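Local coordinates for protein putative diguanylate cyclase (GGDEF) with PAS/PAC domain (Rhodopseudomonas palustris, PDB 3LIF) that probably makes cyclic di-GMP from GTP as a whole membrane protein, of which this chain is the extracellular sensor domain, at residues A[37-42]-A[145-150]; A[58-63]-A[71-76]. All blocks are in the same frame, centred on the assembly; numbering follows the deposited sequence.

Interaction 1 of 2, residues A[37-42]-A[145-150]; sequences VVLDDI and VVATIE
L39 and V145 meet side to side, each running past the other in the opposite direction, and I42 lies across the same valine one helical turn further on. The helix segment 37-42 and the strand 145-149 run in nearly opposite directions, with 148° between their N-to-C directions and 9.3 Å between their axes, a spacing filled by these aliphatic side chains. The leucine uses its two methyls on two residues of one strand face. L39 CD1 sits beside V145, 4.0 Å from V145 CB and 3.8 Å from V145 O, so it touches both the side chain and the backbone. L39 CD2 lies 4.4 Å from A147 CB. V145 and A147 are two residues apart and both turn their CB to the helix, whereas V146 between them faces the opposite way.

I42 meets V145 through both its branches. Its CG2 is anti to the backbone N (chi1, measured to CG1, is -63°), which carries this methyl to V145 CG1 at 3.6 Å. I42 CD1, at the end of the longer branch, also reaches V145 CG1, at 3.9 Å. V145 CG1 therefore packs against both branches of I42, while V145 CB takes the leucine.

No hydrogen bond links the segments, and all four touching residues are buried. The aliphatic layer continues to L134 and to V73 and I75, which V145 also touches, while L112 touches L39. The long N-terminal helix packed along the face of an antiparallel PAS-like sheet is characteristic of the PDC sensor fold, here at its first, probably membrane-distal, domain.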
loop_
_atom_site.group_PDB
_atom_site.type_symbol
_atom_site.label_atom_id
_atom_site.label_comp_id
_atom_site.label_asym_id
_atom_site.label_seq_id
_atom_site.Cartn_x
_atom_site.Cartn_y
_atom_site.Cartn_z
ATOM N N VAL A 37 13.211 -2.315 3.521
ATOM C CA VAL A 37 14.594 -2.684 3.459
ATOM C C VAL A 37 15.282 -1.881 2.340
ATOM O O VAL A 37 16.382 -1.341 2.534
ATOM C CB VAL A 37 14.763 -4.282 3.302
ATOM C CG1 VAL A 37 16.023 -4.634 2.557
ATOM C CG2 VAL A 37 14.747 -4.953 4.664
ATOM N N VAL A 38 14.673 -1.806 1.165
ATOM C CA VAL A 38 15.369 -1.091 0.109
ATOM C C VAL A 38 15.557 0.413 0.419
ATOM O O VAL A 38 16.634 0.989 0.167
ATOM C CB VAL A 38 14.672 -1.245 -1.197
ATOM C CG1 VAL A 38 15.132 -0.174 -2.134
ATOM C CG2 VAL A 38 14.983 -2.599 -1.756
ATOM N N LEU A 39 14.521 1.059 0.966
ATOM C CA LEU A 39 14.637 2.487 1.167
ATOM C C LEU A 39 15.768 2.626 2.145
ATOM O O LEU A 39 16.655 3.479 1.999
ATOM C CB LEU A 39 13.353 3.162 1.660
ATOM C CG LEU A 39 12.225 3.266 0.608
ATOM C CD1 LEU A 39 11.568 4.597 0.642
ATOM C CD2 LEU A 39 12.697 3.013 -0.731
ATOM N N ASP A 40 15.784 1.727 3.109
ATOM C CA ASP A 40 16.869 1.718 4.084
ATOM C C ASP A 40 18.301 1.598 3.477
ATOM O O ASP A 40 19.212 2.347 3.810
ATOM C CB ASP A 40 16.573 0.732 5.192
ATOM C CG ASP A 40 16.939 1.288 6.475
ATOM O OD1 ASP A 40 17.791 2.205 6.366
ATOM O OD2 ASP A 40 16.399 0.894 7.546
ATOM N N ASP A 41 18.495 0.710 2.514
ATOM C CA ASP A 41 19.792 0.722 1.833
ATOM C C ASP A 41 20.021 2.187 1.435
ATOM O O ASP A 41 21.137 2.693 1.514
ATOM C CB ASP A 41 19.836 -0.174 0.573
ATOM C CG ASP A 41 20.068 -1.653 0.890
ATOM O OD1 ASP A 41 20.313 -1.970 2.080
ATOM O OD2 ASP A 41 19.994 -2.486 -0.056
ATOM N N ILE A 42 18.974 2.891 1.008
ATOM C CA ILE A 42 19.221 4.207 0.463
ATOM C C ILE A 42 19.475 5.212 1.588
ATOM O O ILE A 42 20.367 6.026 1.472
ATOM C CB ILE A 42 18.100 4.659 -0.458
ATOM C CG1 ILE A 42 18.012 3.718 -1.660
ATOM C CG2 ILE A 42 18.283 6.134 -0.873
ATOM C CD1 ILE A 42 16.716 3.857 -2.392
ATOM N N VAL A 145 13.741 9.949 0.770
ATOM C CA VAL A 145 13.567 8.998 -0.377
ATOM C C VAL A 145 12.090 8.688 -0.385
ATOM O O VAL A 145 11.513 8.404 0.693
ATOM C CB VAL A 145 14.084 7.557 -0.153
ATOM C CG1 VAL A 145 14.857 7.057 -1.330
ATOM C CG2 VAL A 145 14.746 7.352 1.190
ATOM N N VAL A 146 11.495 8.635 -1.563
ATOM C CA VAL A 146 10.079 8.351 -1.706
ATOM C C VAL A 146 10.065 7.326 -2.797
ATOM O O VAL A 146 10.824 7.487 -3.769
ATOM C CB VAL A 146 9.326 9.458 -2.529
ATOM C CG1 VAL A 146 7.879 9.635 -2.067
ATOM C CG2 VAL A 146 10.112 10.758 -2.647
ATOM N N ALA A 147 9.159 6.361 -2.731
ATOM C CA ALA A 147 8.970 5.499 -3.886
ATOM C C ALA A 147 7.493 5.213 -4.048
ATOM O O ALA A 147 6.720 5.200 -3.052
ATOM C CB ALA A 147 9.753 4.234 -3.750
ATOM N N THR A 148 7.089 5.038 -5.296
ATOM C CA THR A 148 5.688 4.843 -5.590
ATOM C C THR A 148 5.297 3.376 -5.484
ATOM O O THR A 148 5.944 2.495 -6.075
ATOM C CB THR A 148 5.385 5.238 -7.024
ATOM O OG1 THR A 148 5.749 6.598 -7.190
ATOM C CG2 THR A 148 3.926 5.078 -7.281
ATOM N N ILE A 149 4.234 3.104 -4.745
ATOM C CA ILE A 149 3.833 1.719 -4.608
ATOM C C ILE A 149 3.262 1.274 -5.926
ATOM O O ILE A 149 2.397 1.953 -6.430
ATOM C CB ILE A 149 2.808 1.580 -3.510
ATOM C CG1 ILE A 149 3.543 1.652 -2.180
ATOM C CG2 ILE A 149 2.040 0.245 -3.641
ATOM C CD1 ILE A 149 2.626 2.074 -1.048
ATOM N N GLU A 150 3.732 0.162 -6.493
ATOM C CA GLU A 150 3.142 -0.330 -7.761
ATOM C C GLU A 150 1.814 -1.073 -7.477
ATOM O O GLU A 150 1.795 -2.249 -7.024
ATOM C CB GLU A 150 4.090 -1.281 -8.483
ATOM C CG GLU A 150 3.496 -1.846 -9.750
ATOM C CD GLU A 150 3.778 -0.926 -10.938
ATOM O OE1 GLU A 150 4.968 -0.756 -11.328
ATOM O OE2 GLU A 150 2.818 -0.376 -11.515
#

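Interaction 2 of 2, residues A[58-63]-A[71-76]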
loop_
_atom_site.group_PDB
_atom_site.type_symbol
_atom_site.label_atom_id
_atom_site.label_comp_id
_atom_site.label_asym_id
_atom_site.label_seq_id
_atom_site.Cartn_x
_atom_site.Cartn_y
_atom_site.Cartn_z
ATOM N N GLU A 58 20.979 6.055 -12.633
ATOM C CA GLU A 58 20.954 4.695 -13.201
ATOM C C GLU A 58 20.812 3.667 -12.104
ATOM O O GLU A 58 20.066 2.736 -12.250
ATOM C CB GLU A 58 22.241 4.406 -13.977
ATOM C CG GLU A 58 22.302 5.077 -15.345
ATOM C CD GLU A 58 21.018 4.842 -16.164
ATOM O OE1 GLU A 58 20.776 3.675 -16.597
ATOM O OE2 GLU A 58 20.243 5.833 -16.351
ATOM N N ARG A 59 21.548 3.840 -11.014
ATOM C CA ARG A 59 21.466 2.906 -9.916
ATOM C C ARG A 59 19.989 2.829 -9.494
ATOM O O ARG A 59 19.429 1.703 -9.405
ATOM C CB ARG A 59 22.388 3.293 -8.738
ATOM C CG ARG A 59 23.136 2.133 -8.003
ATOM C CD ARG A 59 23.533 2.441 -6.487
ATOM N NE ARG A 59 22.412 2.266 -5.515
ATOM C CZ ARG A 59 22.315 1.329 -4.565
ATOM N NH1 ARG A 59 23.266 0.441 -4.368
ATOM N NH2 ARG A 59 21.249 1.305 -3.802
ATOM N N LEU A 60 19.349 3.994 -9.272
ATOM C CA LEU A 60 17.923 4.055 -8.911
ATOM C C LEU A 60 17.034 3.408 -9.953
ATOM O O LEU A 60 16.076 2.730 -9.630
ATOM C CB LEU A 60 17.453 5.485 -8.698
ATOM C CG LEU A 60 18.071 6.134 -7.465
ATOM C CD1 LEU A 60 17.404 7.422 -7.222
ATOM C CD2 LEU A 60 17.947 5.311 -6.245
ATOM N N ARG A 61 17.339 3.617 -11.213
ATOM C CA ARG A 61 16.519 3.014 -12.221
ATOM C C ARG A 61 16.692 1.491 -12.207
ATOM O O ARG A 61 15.798 0.735 -12.606
ATOM C CB ARG A 61 16.864 3.600 -13.578
ATOM C CG ARG A 61 17.039 2.570 -14.715
ATOM C CD ARG A 61 16.641 3.259 -16.000
ATOM N NE ARG A 61 15.538 4.154 -15.628
ATOM C CZ ARG A 61 14.691 4.747 -16.471
ATOM N NH1 ARG A 61 14.812 4.561 -17.790
ATOM N NH2 ARG A 61 13.712 5.522 -15.987
ATOM N N ALA A 62 17.847 1.036 -11.746
ATOM C CA ALA A 62 18.136 -0.391 -11.757
ATOM C C ALA A 62 17.312 -0.989 -10.642
ATOM O O ALA A 62 16.553 -1.937 -10.833
ATOM C CB ALA A 62 19.641 -0.653 -11.511
ATOM N N LEU A 63 17.523 -0.407 -9.478
ATOM C CA LEU A 63 16.849 -0.706 -8.258
ATOM C C LEU A 63 15.325 -0.755 -8.438
ATOM O O LEU A 63 14.654 -1.719 -8.032
ATOM C CB LEU A 63 17.229 0.411 -7.314
ATOM C CG LEU A 63 16.682 0.316 -5.932
ATOM C CD1 LEU A 63 16.535 -1.154 -5.755
ATOM C CD2 LEU A 63 17.693 0.918 -4.959
ATOM N N SER A 71 7.206 1.388 -8.340
ATOM C CA SER A 71 7.293 1.814 -9.738
ATOM C C SER A 71 8.549 2.609 -9.971
ATOM O O SER A 71 9.132 2.504 -11.000
ATOM C CB SER A 71 6.128 2.716 -10.092
ATOM O OG SER A 71 4.957 1.931 -10.227
ATOM N N ASP A 72 8.925 3.444 -9.016
ATOM C CA ASP A 72 10.019 4.370 -9.195
ATOM C C ASP A 72 10.466 4.892 -7.845
ATOM O O ASP A 72 9.783 4.650 -6.827
ATOM C CB ASP A 72 9.634 5.497 -10.116
ATOM C CG ASP A 72 8.413 6.213 -9.648
ATOM O OD1 ASP A 72 8.137 6.150 -8.411
ATOM O OD2 ASP A 72 7.725 6.815 -10.513
ATOM N N VAL A 73 11.621 5.556 -7.821
ATOM C CA VAL A 73 12.230 6.023 -6.563
ATOM C C VAL A 73 12.859 7.416 -6.724
ATOM O O VAL A 73 13.488 7.744 -7.764
ATOM C CB VAL A 73 13.364 5.067 -6.119
ATOM C CG1 VAL A 73 13.937 5.503 -4.778
ATOM C CG2 VAL A 73 12.822 3.665 -6.064
ATOM N N ALA A 74 12.739 8.257 -5.720
ATOM C CA ALA A 74 13.369 9.513 -5.930
ATOM C C ALA A 74 13.912 10.036 -4.624
ATOM O O ALA A 74 13.505 9.567 -3.549
ATOM C CB ALA A 74 12.455 10.514 -6.642
ATOM N N ILE A 75 14.867 10.978 -4.771
ATOM C CA ILE A 75 15.443 11.703 -3.688
ATOM C C ILE A 75 15.060 13.191 -3.729
ATOM O O ILE A 75 15.041 13.807 -4.804
ATOM C CB ILE A 75 16.932 11.633 -3.787
ATOM C CG1 ILE A 75 17.331 10.194 -4.093
ATOM C CG2 ILE A 75 17.550 12.138 -2.438
ATOM C CD1 ILE A 75 17.421 9.301 -2.847
ATOM N N LEU A 76 14.766 13.729 -2.553
ATOM C CA LEU A 76 14.560 15.133 -2.321
ATOM C C LEU A 76 15.547 15.560 -1.252
ATOM O O LEU A 76 15.693 14.830 -0.210
ATOM C CB LEU A 76 13.167 15.378 -1.734
ATOM C CG LEU A 76 11.883 15.025 -2.490
ATOM C CD1 LEU A 76 10.692 15.575 -1.703
ATOM C CD2 LEU A 76 11.850 15.473 -3.960
#
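L60 projects from the helix segment 58-63 toward strand 70-76 and supplies the helix side of every close contact, with V73 and I75 receiving it. The nearest backbone approach lies at the same place, with L60 CA and V73 CA 6.5 Å apart.

The apolar contacts come first. L60 CD2 faces V73 CG1 at 4.3 Å, while L60 CD1 lies near both V73 O and I75 CG1, 4.2 Å from the latter. Extension of the leucine explains the contact with I75, since CD1 is anti to CA (chi2 -171°), which extends it out toward the strand. L60 and I75 meet at about a right angle. The CB of I75 does not aim at the helix, yet CG1, set beside the backbone N by a chi1 of -45°, brings the end of the side chain closer to it.

A second kind of contact involves the backbone. L60 CD1 rests 4.0 Å from V73 O, a van der Waals approach to the strand's main chain.

No hydrogen bond crosses the interface. Within the helix L63 N is bonded to R59 O at 2.8 Å; R61 NH2 bonds S86 O outside the contact. On the strand, D72 turns the end of its side chain away from the helix and is hydrogen-bonded to T148 and T122, while V73 N is hydrogen-bonded to S86 OG. V73 and I75 also touch I42 of the long helix 5-47, so L60 and I42 share the same aliphatic patch on the strand.

With aliphatic groups and one carbonyl oxygen meeting at ordinary van der Waals distances, and no hydrogen bond between them, this buried contact is held by dispersion and the exclusion of water, and it depends on fit more than on any directional bond.

In the fold
From the N terminus, the long helix 5-47 supplies residues 37-42, and helix 55-66 follows it. Interaction 2 closes first, a short local loop that brings strand 70-76 back against helix 55-66. Interaction 1 closes much later, when strand 141-149 returns to the long helix, and its span of 102 intervening residues contains all of interaction 2. Strands 70-76 and 141-149 are neighbours in one antiparallel sheet, so both contacts rest on the same five-stranded layer, their centres about 8 Å apart. They are joined directly by a backbone hydrogen bond between T148 and S71, tying two helices to adjacent strands of the first sensor domain.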